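Local coordinates for protein yersinopine synthase (Yersinia pestis, PDB 6C4M) that catalyses the NADPH-dependent reductive condensation of pyruvate with an aminobutanoate intermediate, the last step in making the metallophore yersinopine, at residues H408-L420 with D457-R471. Sequence-based numbering, arbitrary orientation.
Sequences HKLRTLLLLAGAL and DDCDRQAAIIEQQWR
Thr412 and Leu416 of helix 408-419 lie against Cys459 and Ala463 of helix 459-471, the two axes running in the same general direction at 51° and closing to 8.3 Å. Packing is knobs-into-holes beside the first turn of helix 459-471: Thr412 sits among Cys459, Gln462, Ala463 and Ile466, and Cys459 among His408, Arg411, Thr412 and Leu415. Thr412 CG2, anti to the backbone N, meets Ile466 CD1 at 3.9 Å, while OG1 lies 3.3 Å from Cys459 CB and 2.6 Å from a water that donates weakly to Gln462 OE1. Further along, Ala463 CB nestles against Leu415 CB at 3.7 Å, and Leu416 splits its methyls between Ile466 CG2 and Glu467 CB. Leu420 CD2 lies over one face of the Arg471 guanidinium, whose NE and NH2 both grip Glu467 OE2 side-on, almost in the guanidinium plane. At the other end, where the His408 side chain comes within about 7 Å of the bound NADP and its ND1 is hydrogen-bonded to Asp115, Arg411 NH1 forms a salt bridge with Asp457 OD2 (3.1 Å), their flat groups 72° apart; Arg411 NH2 is hydrogen-bonded to Gln435 OE1. Asp457 OD1 meanwhile accepts from Cys459 N in an Asx turn. One carboxylate thus ties the start of the C-terminal helix to its neighbour, and the small Ala463 probably helps the axes approach.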
ATOM      1  N   HIS A 408      -1.864  25.888  13.696  1.00 26.19           N
ATOM      2  CA  HIS A 408      -1.173  26.946  14.432  1.00 27.04           C
ATOM      3  C   HIS A 408       0.342  26.861  14.234  1.00 27.23           C
ATOM      4  O   HIS A 408       0.998  27.852  13.897  1.00 28.15           O
ATOM      5  CB  HIS A 408      -1.515  26.846  15.916  1.00 27.49           C
ATOM      6  CG  HIS A 408      -2.925  27.203  16.247  1.00 29.15           C
ATOM      7  ND1 HIS A 408      -3.532  26.768  17.402  1.00 29.51           N
ATOM      8  CD2 HIS A 408      -3.847  27.950  15.593  1.00 29.94           C
ATOM      9  CE1 HIS A 408      -4.766  27.229  17.453  1.00 30.74           C
ATOM     10  NE2 HIS A 408      -4.991  27.937  16.356  1.00 30.47           N
ATOM     11  N   LYS A 409       0.911  25.667  14.384  1.00 27.19           N
ATOM     12  CA  LYS A 409       2.366  25.565  14.286  1.00 29.78           C
ATOM     13  C   LYS A 409       2.860  25.953  12.903  1.00 30.75           C
ATOM     14  O   LYS A 409       3.884  26.638  12.765  1.00 26.91           O
ATOM     15  CB  LYS A 409       2.815  24.158  14.628  1.00 32.59           C
ATOM     16  CG  LYS A 409       2.700  23.798  16.120  1.00 29.26           C
ATOM     17  CD  LYS A 409       2.933  22.291  16.272  1.00 33.19           C
ATOM     18  CE  LYS A 409       2.556  21.773  17.637  1.00 44.83           C
ATOM     19  NZ  LYS A 409       2.812  20.306  17.749  1.00 48.73           N
ATOM     20  N   LEU A 410       2.133  25.536  11.859  1.00 28.32           N
ATOM     21  CA  LEU A 410       2.583  25.814  10.511  1.00 26.81           C
ATOM     22  C   LEU A 410       2.306  27.257  10.134  1.00 24.97           C
ATOM     23  O   LEU A 410       3.130  27.885   9.455  1.00 27.95           O
ATOM     24  CB  LEU A 410       1.913  24.828   9.530  1.00 27.93           C
ATOM     25  CG  LEU A 410       2.223  25.016   8.054  1.00 30.09           C
ATOM     26  CD1 LEU A 410       3.714  24.875   7.856  1.00 31.90           C
ATOM     27  CD2 LEU A 410       1.464  23.963   7.253  1.00 28.63           C
ATOM     28  N   ARG A 411       1.174  27.822  10.570  1.00 24.63           N
ATOM     29  CA  ARG A 411       0.922  29.228  10.270  1.00 28.62           C
ATOM     30  C   ARG A 411       1.992  30.124  10.875  1.00 27.62           C
ATOM     31  O   ARG A 411       2.464  31.069  10.227  1.00 27.68           O
ATOM     32  CB  ARG A 411      -0.450  29.659  10.775  1.00 33.08           C
ATOM     33  CG  ARG A 411      -0.733  31.168  10.552  1.00 35.39           C
ATOM     34  CD  ARG A 411      -2.181  31.527  10.844  1.00 45.86           C
ATOM     35  NE  ARG A 411      -3.081  30.640  10.099  1.00 51.11           N
ATOM     36  CZ  ARG A 411      -4.388  30.797  10.010  1.00 55.31           C
ATOM     37  NH1 ARG A 411      -4.955  31.845  10.601  1.00 64.59           N
ATOM     38  NH2 ARG A 411      -5.120  29.920   9.306  1.00 53.09           N
ATOM     39  N   THR A 412       2.381  29.859  12.125  1.00 27.02           N
ATOM     40  CA  THR A 412       3.439  30.663  12.734  1.00 26.70           C
ATOM     41  C   THR A 412       4.687  30.643  11.859  1.00 30.50           C
ATOM     42  O   THR A 412       5.268  31.695  11.566  1.00 28.12           O
ATOM     43  CB  THR A 412       3.748  30.165  14.155  1.00 27.38           C
ATOM     44  OG1 THR A 412       2.614  30.403  15.017  1.00 28.54           O
ATOM     45  CG2 THR A 412       4.965  30.914  14.737  1.00 30.20           C
ATOM     46  N   LEU A 413       5.091  29.451  11.390  1.00 26.67           N
ATOM     47  CA  LEU A 413       6.291  29.348  10.560  1.00 27.48           C
ATOM     48  C   LEU A 413       6.109  29.979   9.188  1.00 26.00           C
ATOM     49  O   LEU A 413       7.054  30.576   8.652  1.00 28.42           O
ATOM     50  CB  LEU A 413       6.696  27.889  10.435  1.00 25.15           C
ATOM     51  CG  LEU A 413       7.108  27.240  11.746  1.00 28.00           C
ATOM     52  CD1 LEU A 413       7.200  25.719  11.675  1.00 32.95           C
ATOM     53  CD2 LEU A 413       8.431  27.791  12.130  1.00 29.13           C
ATOM     54  N   LEU A 414       4.917  29.873   8.606  1.00 29.32           N
ATOM     55  CA  LEU A 414       4.662  30.522   7.324  1.00 30.96           C
ATOM     56  C   LEU A 414       4.757  32.030   7.451  1.00 31.43           C
ATOM     57  O   LEU A 414       5.288  32.698   6.557  1.00 28.99           O
ATOM     58  CB  LEU A 414       3.277  30.141   6.791  1.00 32.53           C
ATOM     59  CG  LEU A 414       2.966  30.597   5.359  1.00 37.40           C
ATOM     60  CD1 LEU A 414       3.873  29.900   4.357  1.00 35.87           C
ATOM     61  CD2 LEU A 414       1.532  30.281   4.997  1.00 40.18           C
ATOM     62  N   LEU A 415       4.229  32.587   8.542  1.00 29.90           N
ATOM     63  CA  LEU A 415       4.350  34.027   8.756  1.00 28.84           C
ATOM     64  C   LEU A 415       5.801  34.427   8.963  1.00 29.23           C
ATOM     65  O   LEU A 415       6.254  35.441   8.417  1.00 26.98           O
ATOM     66  CB  LEU A 415       3.500  34.475   9.946  1.00 30.24           C
ATOM     67  CG  LEU A 415       1.998  34.333   9.661  1.00 33.06           C
ATOM     68  CD1 LEU A 415       1.167  34.506  10.920  1.00 31.87           C
ATOM     69  CD2 LEU A 415       1.594  35.367   8.631  1.00 37.55           C
ATOM     70  N   LEU A 416       6.560  33.604   9.698  1.00 30.34           N
ATOM     71  CA  LEU A 416       7.984  33.864   9.873  1.00 27.93           C
ATOM     72  C   LEU A 416       8.706  33.852   8.539  1.00 33.66           C
ATOM     73  O   LEU A 416       9.543  34.722   8.261  1.00 30.27           O
ATOM     74  CB  LEU A 416       8.595  32.820  10.804  1.00 29.74           C
ATOM     75  CG  LEU A 416      10.109  32.937  11.041  1.00 35.13           C
ATOM     76  CD1 LEU A 416      10.456  34.300  11.695  1.00 32.87           C
ATOM     77  CD2 LEU A 416      10.614  31.769  11.886  1.00 28.89           C
ATOM     78  N   ALA A 417       8.398  32.855   7.696  1.00 30.84           N
ATOM     79  CA  ALA A 417       9.077  32.754   6.415  1.00 33.77           C
ATOM     80  C   ALA A 417       8.808  33.984   5.565  1.00 28.81           C
ATOM     81  O   ALA A 417       9.726  34.553   4.963  1.00 33.77           O
ATOM     82  CB  ALA A 417       8.635  31.479   5.682  1.00 32.61           C
ATOM     83  N   GLY A 418       7.559  34.427   5.519  1.00 28.46           N
ATOM     84  CA  GLY A 418       7.255  35.634   4.765  1.00 31.27           C
ATOM     85  C   GLY A 418       8.028  36.842   5.271  1.00 38.30           C
ATOM     86  O   GLY A 418       8.517  37.655   4.483  1.00 34.29           O
ATOM     87  N   ALA A 419       8.179  36.965   6.596  1.00 35.51           N
ATOM     88  CA  ALA A 419       8.970  38.071   7.122  1.00 37.19           C
ATOM     89  C   ALA A 419      10.424  37.977   6.685  1.00 45.81           C
ATOM     90  O   ALA A 419      11.104  39.001   6.567  1.00 39.77           O
ATOM     91  CB  ALA A 419       8.885  38.108   8.648  1.00 38.73           C
ATOM     92  N   LEU A 420      10.929  36.762   6.463  1.00 39.93           N
ATOM     93  CA  LEU A 420      12.313  36.568   6.059  1.00 37.50           C
ATOM     94  C   LEU A 420      12.491  36.439   4.555  1.00 40.50           C
ATOM     95  O   LEU A 420      13.602  36.154   4.103  1.00 43.53           O
ATOM     96  CB  LEU A 420      12.880  35.337   6.754  1.00 38.99           C
ATOM     97  CG  LEU A 420      12.902  35.443   8.280  1.00 40.77           C
ATOM     98  CD1 LEU A 420      13.355  34.142   8.940  1.00 34.00           C
ATOM     99  CD2 LEU A 420      13.802  36.552   8.672  1.00 37.85           C
ATOM    100  N   ASP A 457      -6.280  33.469  16.161  1.00 34.66           N
ATOM    101  CA  ASP A 457      -5.150  32.873  16.847  1.00 34.25           C
ATOM    102  C   ASP A 457      -4.124  33.971  17.061  1.00 35.19           C
ATOM    103  O   ASP A 457      -4.250  35.070  16.518  1.00 37.88           O
ATOM    104  CB  ASP A 457      -4.561  31.727  16.019  1.00 29.32           C
ATOM    105  CG  ASP A 457      -4.078  32.189  14.657  1.00 32.52           C
ATOM    106  OD1 ASP A 457      -3.228  33.099  14.571  1.00 32.60           O
ATOM    107  OD2 ASP A 457      -4.553  31.630  13.657  1.00 32.83           O
ATOM    108  N   ASP A 458      -3.074  33.645  17.802  1.00 38.12           N
ATOM    109  CA  ASP A 458      -1.979  34.587  18.031  1.00 44.88           C
ATOM    110  C   ASP A 458      -0.687  34.109  17.372  1.00 38.12           C
ATOM    111  O   ASP A 458       0.406  34.288  17.916  1.00 32.45           O
ATOM    112  CB  ASP A 458      -1.745  34.872  19.524  1.00 48.80           C
ATOM    113  CG  ASP A 458      -1.879  33.649  20.414  1.00 49.07           C
ATOM    114  OD1 ASP A 458      -1.298  32.590  20.095  1.00 47.39           O
ATOM    115  OD2 ASP A 458      -2.537  33.789  21.482  1.00 55.50           O
ATOM    116  N   CYS A 459      -0.813  33.521  16.171  1.00 28.56           N
ATOM    117  CA  CYS A 459       0.360  33.122  15.400  1.00 25.79           C
ATOM    118  C   CYS A 459       1.135  34.332  14.904  1.00 27.17           C
ATOM    119  O   CYS A 459       2.367  34.281  14.805  1.00 28.72           O
ATOM    120  CB  CYS A 459      -0.045  32.245  14.199  1.00 30.71           C
ATOM    121  SG  CYS A 459      -0.888  30.741  14.694  1.00 30.08           S
ATOM    122  N   ASP A 460       0.445  35.432  14.608  1.00 25.67           N
ATOM    123  CA  ASP A 460       1.133  36.632  14.130  1.00 31.96           C
ATOM    124  C   ASP A 460       2.105  37.169  15.181  1.00 29.81           C
ATOM    125  O   ASP A 460       3.275  37.436  14.886  1.00 28.98           O
ATOM    126  CB  ASP A 460       0.109  37.713  13.710  1.00 38.32           C
ATOM    127  CG  ASP A 460      -1.015  37.929  14.742  1.00 43.85           C
ATOM    128  OD1 ASP A 460      -0.917  37.456  15.897  1.00 46.33           O
ATOM    129  OD2 ASP A 460      -2.019  38.610  14.398  1.00 62.57           O
ATOM    130  N   ARG A 461       1.653  37.300  16.418  1.00 30.01           N
ATOM    131  CA  ARG A 461       2.535  37.833  17.443  1.00 34.29           C
ATOM    132  C   ARG A 461       3.718  36.891  17.667  1.00 33.62           C
ATOM    133  O   ARG A 461       4.857  37.331  17.865  1.00 28.44           O
ATOM    134  CB  ARG A 461       1.740  38.072  18.733  1.00 36.79           C
ATOM    135  CG  ARG A 461       2.544  38.639  19.891  1.00 46.87           C
ATOM    136  CD  ARG A 461       3.043  40.081  19.651  1.00 49.23           C
ATOM    137  NE  ARG A 461       4.046  40.436  20.664  1.00 49.52           N
ATOM    138  CZ  ARG A 461       5.051  41.287  20.475  1.00 52.47           C
ATOM    139  NH1 ARG A 461       5.203  41.897  19.300  1.00 48.64           N
ATOM    140  NH2 ARG A 461       5.908  41.529  21.474  1.00 51.01           N
ATOM    141  N   GLN A 462       3.475  35.588  17.599  1.00 32.50           N
ATOM    142  CA  GLN A 462       4.550  34.622  17.830  1.00 30.40           C
ATOM    143  C   GLN A 462       5.621  34.721  16.749  1.00 30.39           C
ATOM    144  O   GLN A 462       6.829  34.744  17.046  1.00 27.32           O
ATOM    145  CB  GLN A 462       3.963  33.218  17.886  1.00 29.25           C
ATOM    146  CG  GLN A 462       3.158  32.991  19.130  1.00 31.47           C
ATOM    147  CD  GLN A 462       2.700  31.561  19.303  1.00 33.88           C
ATOM    148  OE1 GLN A 462       3.506  30.628  19.374  1.00 37.35           O
ATOM    149  NE2 GLN A 462       1.392  31.382  19.392  1.00 44.06           N
ATOM    150  N   ALA A 463       5.196  34.751  15.482  1.00 27.52           N
ATOM    151  CA  ALA A 463       6.161  34.864  14.388  1.00 30.31           C
ATOM    152  C   ALA A 463       7.005  36.119  14.555  1.00 27.87           C
ATOM    153  O   ALA A 463       8.221  36.098  14.329  1.00 30.51           O
ATOM    154  CB  ALA A 463       5.457  34.872  13.025  1.00 24.48           C
ATOM    155  N   ALA A 464       6.373  37.214  14.970  1.00 29.62           N
ATOM    156  CA  ALA A 464       7.115  38.448  15.212  1.00 27.45           C
ATOM    157  C   ALA A 464       8.125  38.271  16.340  1.00 29.55           C
ATOM    158  O   ALA A 464       9.278  38.712  16.238  1.00 32.42           O
ATOM    159  CB  ALA A 464       6.142  39.586  15.526  1.00 29.29           C
ATOM    160  N   ILE A 465       7.714  37.632  17.429  1.00 29.73           N
ATOM    161  CA  ILE A 465       8.627  37.446  18.550  1.00 35.22           C
ATOM    162  C   ILE A 465       9.801  36.577  18.122  1.00 38.47           C
ATOM    163  O   ILE A 465      10.964  36.901  18.374  1.00 36.00           O
ATOM    164  CB  ILE A 465       7.871  36.851  19.752  1.00 33.18           C
ATOM    165  CG1 ILE A 465       6.904  37.887  20.319  1.00 42.84           C
ATOM    166  CG2 ILE A 465       8.820  36.387  20.810  1.00 37.26           C
ATOM    167  CD1 ILE A 465       5.858  37.272  21.225  1.00 46.77           C
ATOM    168  N   ILE A 466       9.516  35.472  17.445  1.00 28.39           N
ATOM    169  CA  ILE A 466      10.585  34.581  17.004  1.00 26.81           C
ATOM    170  C   ILE A 466      11.548  35.332  16.082  1.00 24.93           C
ATOM    171  O   ILE A 466      12.773  35.228  16.217  1.00 30.80           O
ATOM    172  CB  ILE A 466       9.981  33.329  16.332  1.00 23.68           C
ATOM    173  CG1 ILE A 466       9.258  32.475  17.363  1.00 25.69           C
ATOM    174  CG2 ILE A 466      11.016  32.465  15.683  1.00 22.93           C
ATOM    175  CD1 ILE A 466       8.233  31.493  16.730  1.00 27.45           C
ATOM    176  N   GLU A 467      11.003  36.112  15.139  1.00 29.92           N
ATOM    177  CA  GLU A 467      11.856  36.867  14.220  1.00 30.53           C
ATOM    178  C   GLU A 467      12.749  37.841  14.986  1.00 35.47           C
ATOM    179  O   GLU A 467      13.937  37.981  14.672  1.00 36.78           O
ATOM    180  CB  GLU A 467      11.009  37.648  13.205  1.00 33.27           C
ATOM    181  CG  GLU A 467      11.882  38.536  12.294  1.00 39.24           C
ATOM    182  CD  GLU A 467      11.079  39.449  11.391  1.00 37.86           C
ATOM    183  OE1 GLU A 467       9.840  39.506  11.541  1.00 36.57           O
ATOM    184  OE2 GLU A 467      11.702  40.124  10.540  1.00 43.52           O
ATOM    185  N   GLN A 468      12.172  38.540  15.969  1.00 33.88           N
ATOM    186  CA  GLN A 468      12.925  39.506  16.772  1.00 34.13           C
ATOM    187  C   GLN A 468      14.065  38.814  17.501  1.00 35.76           C
ATOM    188  O   GLN A 468      15.209  39.279  17.475  1.00 36.36           O
ATOM    189  CB  GLN A 468      11.983  40.211  17.763  1.00 34.23           C
ATOM    190  CG  GLN A 468      12.603  41.392  18.510  1.00 53.32           C
ATOM    191  CD  GLN A 468      11.861  41.741  19.824  1.00 57.63           C
ATOM    192  OE1 GLN A 468      10.722  41.323  20.046  1.00 60.82           O
ATOM    193  NE2 GLN A 468      12.521  42.494  20.691  1.00 56.65           N
ATOM    194  N   GLN A 469      13.778  37.682  18.139  1.00 32.54           N
ATOM    195  CA  GLN A 469      14.828  36.988  18.876  1.00 30.08           C
ATOM    196  C   GLN A 469      15.941  36.523  17.947  1.00 35.93           C
ATOM    197  O   GLN A 469      17.123  36.683  18.262  1.00 32.47           O
ATOM    198  CB  GLN A 469      14.242  35.812  19.644  1.00 28.79           C
ATOM    199  CG  GLN A 469      15.265  35.106  20.523  1.00 34.69           C
ATOM    200  CD  GLN A 469      15.807  36.019  21.599  1.00 36.79           C
ATOM    201  OE1 GLN A 469      15.095  36.917  22.087  1.00 30.48           O
ATOM    202  NE2 GLN A 469      17.076  35.820  21.960  1.00 34.15           N
ATOM    203  N   TRP A 470      15.579  35.925  16.803  1.00 37.76           N
ATOM    204  CA  TRP A 470      16.566  35.386  15.875  1.00 38.77           C
ATOM    205  C   TRP A 470      17.467  36.481  15.310  1.00 38.73           C
ATOM    206  O   TRP A 470      18.682  36.296  15.190  1.00 41.69           O
ATOM    207  CB  TRP A 470      15.854  34.644  14.740  1.00 36.53           C
ATOM    208  CG  TRP A 470      16.787  34.125  13.716  1.00 35.40           C
ATOM    209  CD1 TRP A 470      17.482  32.965  13.768  1.00 34.63           C
ATOM    210  CD2 TRP A 470      17.140  34.750  12.481  1.00 34.64           C
ATOM    211  NE1 TRP A 470      18.250  32.827  12.654  1.00 33.50           N
ATOM    212  CE2 TRP A 470      18.066  33.910  11.846  1.00 35.10           C
ATOM    213  CE3 TRP A 470      16.760  35.942  11.849  1.00 37.03           C
ATOM    214  CZ2 TRP A 470      18.606  34.198  10.593  1.00 38.84           C
ATOM    215  CZ3 TRP A 470      17.313  36.243  10.617  1.00 43.66           C
ATOM    216  CH2 TRP A 470      18.229  35.370  10.001  1.00 35.03           C
ATOM    217  N   ARG A 471      16.883  37.618  14.919  1.00 41.29           N
ATOM    218  CA  ARG A 471      17.677  38.717  14.369  1.00 46.95           C
ATOM    219  C   ARG A 471      18.634  39.303  15.402  1.00 46.01           C
ATOM    220  O   ARG A 471      19.673  39.860  15.037  1.00 51.89           O
ATOM    221  CB  ARG A 471      16.763  39.821  13.839  1.00 42.74           C
ATOM    222  CG  ARG A 471      15.994  39.435  12.579  1.00 49.30           C
ATOM    223  CD  ARG A 471      15.445  40.696  11.921  1.00 49.97           C
ATOM    224  NE  ARG A 471      14.444  40.413  10.891  1.00 50.72           N
ATOM    225  CZ  ARG A 471      14.708  40.233   9.599  1.00 51.46           C
ATOM    226  NH1 ARG A 471      15.949  40.301   9.133  1.00 50.38           N
ATOM    227  NH2 ARG A 471      13.715  39.981   8.767  1.00 49.52           N
TER
HETATM  228  O   HOH W   1       1.945  28.832  17.040  1.00 37.38           O